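Local structure of lipoprotein, putative (Bacillus anthracis, 4NOH) at residues Q29-A34 with V134-L139. The protein is of unknown function but is a putative lipoprotein, possibly lipid-binding, of an uncharacterised lipoprotein family. Sequence-based numbering, arbitrary orientation.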
ATOM      1  N   GLN A  29      10.594  -8.239   6.808  1.00 13.24           N
ATOM      2  CA  GLN A  29       9.266  -8.103   6.251  1.00 14.13           C
ATOM      3  C   GLN A  29       8.413  -7.246   7.134  1.00 13.38           C
ATOM      4  O   GLN A  29       8.653  -7.105   8.320  1.00 13.54           O
ATOM      5  CB  GLN A  29       8.641  -9.467   5.993  1.00 17.36           C
ATOM      6  CG  GLN A  29       8.388 -10.258   7.236  1.00 18.29           C
ATOM      7  CD  GLN A  29       8.117 -11.753   6.989  1.00 21.41           C
ATOM      8  OE1 GLN A  29       7.130 -12.306   7.477  1.00 26.27           O
ATOM      9  NE2 GLN A  29       8.967 -12.383   6.249  1.00 24.45           N
ATOM     10  N   ASN A  30       7.415  -6.655   6.516  1.00 13.58           N
ATOM     11  CA  ASN A  30       6.478  -5.764   7.160  1.00 14.49           C
ATOM     12  C   ASN A  30       5.090  -6.101   6.640  1.00 15.03           C
ATOM     13  O   ASN A  30       4.904  -6.348   5.439  1.00 16.87           O
ATOM     14  CB  ASN A  30       6.805  -4.283   6.868  1.00 16.75           C
ATOM     15  CG  ASN A  30       8.184  -3.869   7.327  1.00 20.48           C
ATOM     16  OD1 ASN A  30       9.181  -4.139   6.662  1.00 26.03           O
ATOM     17  ND2 ASN A  30       8.238  -3.135   8.430  1.00 24.12           N
ATOM     18  N   LYS A  31       4.117  -6.135   7.519  1.00 17.22           N
ATOM     19  CA  LYS A  31       2.722  -6.341   7.120  1.00 17.62           C
ATOM     20  C   LYS A  31       1.901  -5.136   7.551  1.00 15.53           C
ATOM     21  O   LYS A  31       1.971  -4.670   8.708  1.00 15.97           O
ATOM     22  CB  LYS A  31       2.147  -7.616   7.712  1.00 21.00           C
ATOM     23  CG  LYS A  31       2.783  -8.874   7.139  1.00 26.04           C
ATOM     24  CD  LYS A  31       2.232 -10.135   7.788  1.00 30.84           C
ATOM     25  CE  LYS A  31       2.477 -10.143   9.290  1.00 32.79           C
ATOM     26  NZ  LYS A  31       2.174 -11.481   9.872  1.00 36.36           N
ATOM     27  N   PHE A  32       1.117  -4.627   6.622  1.00 14.26           N
ATOM     28  CA  PHE A  32       0.267  -3.460   6.862  1.00 14.64           C
ATOM     29  C   PHE A  32      -1.154  -3.847   6.499  1.00 15.94           C
ATOM     30  O   PHE A  32      -1.386  -4.442   5.454  1.00 18.58           O
ATOM     31  CB  PHE A  32       0.700  -2.265   5.991  1.00 14.35           C
ATOM     32  CG  PHE A  32       2.167  -1.915   6.072  1.00 15.10           C
ATOM     33  CD1 PHE A  32       2.680  -1.221   7.159  1.00 14.55           C
ATOM     34  CD2 PHE A  32       3.026  -2.278   5.048  1.00 16.33           C
ATOM     35  CE1 PHE A  32       4.021  -0.914   7.233  1.00 15.72           C
ATOM     36  CE2 PHE A  32       4.380  -1.976   5.133  1.00 16.64           C
ATOM     37  CZ  PHE A  32       4.867  -1.295   6.225  1.00 15.45           C
ATOM     38  N   GLU A  33      -2.113  -3.518   7.342  1.00 13.73           N
ATOM     39  CA  GLU A  33      -3.500  -3.783   7.046  1.00 14.52           C
ATOM     40  C   GLU A  33      -4.147  -2.574   6.375  1.00 12.98           C
ATOM     41  O   GLU A  33      -3.857  -1.406   6.687  1.00 12.81           O
ATOM     42  CB  GLU A  33      -4.259  -4.077   8.335  1.00 16.90           C
ATOM     43  CG  GLU A  33      -5.704  -4.439   8.129  1.00 20.78           C
ATOM     44  CD  GLU A  33      -6.471  -4.510   9.431  1.00 24.81           C
ATOM     45  OE1 GLU A  33      -6.316  -5.539  10.123  1.00 28.04           O
ATOM     46  OE2 GLU A  33      -7.247  -3.568   9.746  1.00 22.90           O
ATOM     47  N   ALA A  34      -5.036  -2.849   5.426  1.00 12.44           N
ATOM     48  CA  ALA A  34      -5.808  -1.805   4.792  1.00 12.70           C
ATOM     49  C   ALA A  34      -7.162  -2.378   4.402  1.00 12.06           C
ATOM     50  O   ALA A  34      -7.396  -3.591   4.523  1.00 14.23           O
ATOM     51  CB  ALA A  34      -5.080  -1.260   3.563  1.00 13.44           C
ATOM     52  N   VAL A 134     -10.888  -6.262   4.607  1.00 27.17           N
ATOM     53  CA  VAL A 134      -9.517  -6.049   5.009  1.00 24.10           C
ATOM     54  C   VAL A 134      -8.570  -6.857   4.109  1.00 22.77           C
ATOM     55  O   VAL A 134      -8.819  -8.010   3.733  1.00 24.00           O
ATOM     56  CB  VAL A 134      -9.297  -6.394   6.506  1.00 27.06           C
ATOM     57  CG1 VAL A 134      -7.831  -6.382   6.856  1.00 27.95           C
ATOM     58  CG2 VAL A 134     -10.035  -5.420   7.416  1.00 27.87           C
ATOM     59  N   LYS A 135      -7.473  -6.221   3.751  1.00 18.27           N
ATOM     60  CA  LYS A 135      -6.463  -6.815   2.916  1.00 17.04           C
ATOM     61  C   LYS A 135      -5.132  -6.509   3.582  1.00 16.19           C
ATOM     62  O   LYS A 135      -5.019  -5.593   4.409  1.00 16.83           O
ATOM     63  CB  LYS A 135      -6.491  -6.230   1.487  1.00 18.82           C
ATOM     64  CG  LYS A 135      -7.714  -6.635   0.647  1.00 20.48           C
ATOM     65  CD  LYS A 135      -7.643  -8.109   0.211  1.00 22.45           C
ATOM     66  CE  LYS A 135      -8.752  -8.496  -0.765  1.00 24.80           C
ATOM     67  NZ  LYS A 135      -8.746  -9.955  -1.082  1.00 26.92           N
ATOM     68  N   THR A 136      -4.129  -7.280   3.230  1.00 14.57           N
ATOM     69  CA  THR A 136      -2.785  -7.097   3.738  1.00 14.16           C
ATOM     70  C   THR A 136      -1.845  -6.620   2.637  1.00 13.71           C
ATOM     71  O   THR A 136      -1.895  -7.120   1.500  1.00 14.83           O
ATOM     72  CB  THR A 136      -2.258  -8.418   4.337  1.00 15.41           C
ATOM     73  OG1 THR A 136      -3.059  -8.743   5.470  1.00 19.65           O
ATOM     74  CG2 THR A 136      -0.786  -8.288   4.729  1.00 16.83           C
ATOM     75  N   ILE A 137      -1.035  -5.622   2.956  1.00 13.43           N
ATOM     76  CA  ILE A 137       0.024  -5.152   2.113  1.00 13.09           C
ATOM     77  C   ILE A 137       1.281  -5.624   2.778  1.00 12.81           C
ATOM     78  O   ILE A 137       1.577  -5.240   3.903  1.00 12.85           O
ATOM     79  CB  ILE A 137       0.073  -3.610   2.037  1.00 13.94           C
ATOM     80  CG1 ILE A 137      -1.254  -3.012   1.544  1.00 16.22           C
ATOM     81  CG2 ILE A 137       1.245  -3.137   1.189  1.00 14.61           C
ATOM     82  CD1 ILE A 137      -1.500  -1.639   2.100  1.00 19.79           C
ATOM     83  N   GLY A 138       2.022  -6.469   2.084  1.00 12.33           N
ATOM     84  CA  GLY A 138       3.242  -7.007   2.617  1.00 12.56           C
ATOM     85  C   GLY A 138       4.465  -6.533   1.873  1.00 12.53           C
ATOM     86  O   GLY A 138       4.462  -6.410   0.656  1.00 13.11           O
ATOM     87  N   LEU A 139       5.501  -6.180   2.602  1.00 13.33           N
ATOM     88  CA  LEU A 139       6.775  -5.830   2.050  1.00 13.30           C
ATOM     89  C   LEU A 139       7.756  -6.902   2.486  1.00 13.47           C
ATOM     90  O   LEU A 139       7.908  -7.146   3.659  1.00 13.74           O
ATOM     91  CB  LEU A 139       7.258  -4.455   2.534  1.00 14.73           C
ATOM     92  CG  LEU A 139       8.708  -4.157   2.176  1.00 16.65           C
ATOM     93  CD1 LEU A 139       8.884  -4.097   0.663  1.00 16.21           C
ATOM     94  CD2 LEU A 139       9.239  -2.890   2.853  1.00 18.98           C
TER
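Ile137 overlaps Ala34 diagonally across the strand pair, rising on their shared face and leaning toward the Lys135 end: chi1 of -57° turns CG1 away from the carbonyl carbon, and an extended chi2 of 151° puts CD1 3.9 Å from Ala34 CB. On the same face Phe32 is the directly paired neighbour of Ile137, and the two meet at their roots, CB to CB at 4.2 Å, while the ring, with CD2 obliquely 3.5 Å from Ile137 O, lies against Thr51, Lys54 and Met55 of helix 49-57. Farther along, Asn30 and Leu139 run side by side in the same direction, amide OD1 next to methyl CD2. The pairing is a textbook antiparallel ladder, joining strands 26-39 and 134-142 inside a mixed sheet although 99 residues separate the segments. Three hydrogen-bonded pairs (Asn30 with Leu139, Phe32 with Ile137, Ala34 with Lys135) alternate with two non-hydrogen-bonded ones. Each bonded pair exchanges two bonds, and the straightest, from Ile137 N to Phe32 O, spans 2.8 Å with 177° at the hydrogen and meets the carbonyl almost head-on. Between them, CA-H...O contacts such as Gly138 CA to Asn30 O at 3.3 Å add to the seam. The opposite face carries Lys31, Glu33 and Thr136; Thr136 meets helix 12-21, Lys31 NZ hydrogen-bonds Gln16 OE1, and the extended Glu33 chain, crossing Val134 obliquely, ends in a hydrogen bond between OE2 and Tyr127 OH.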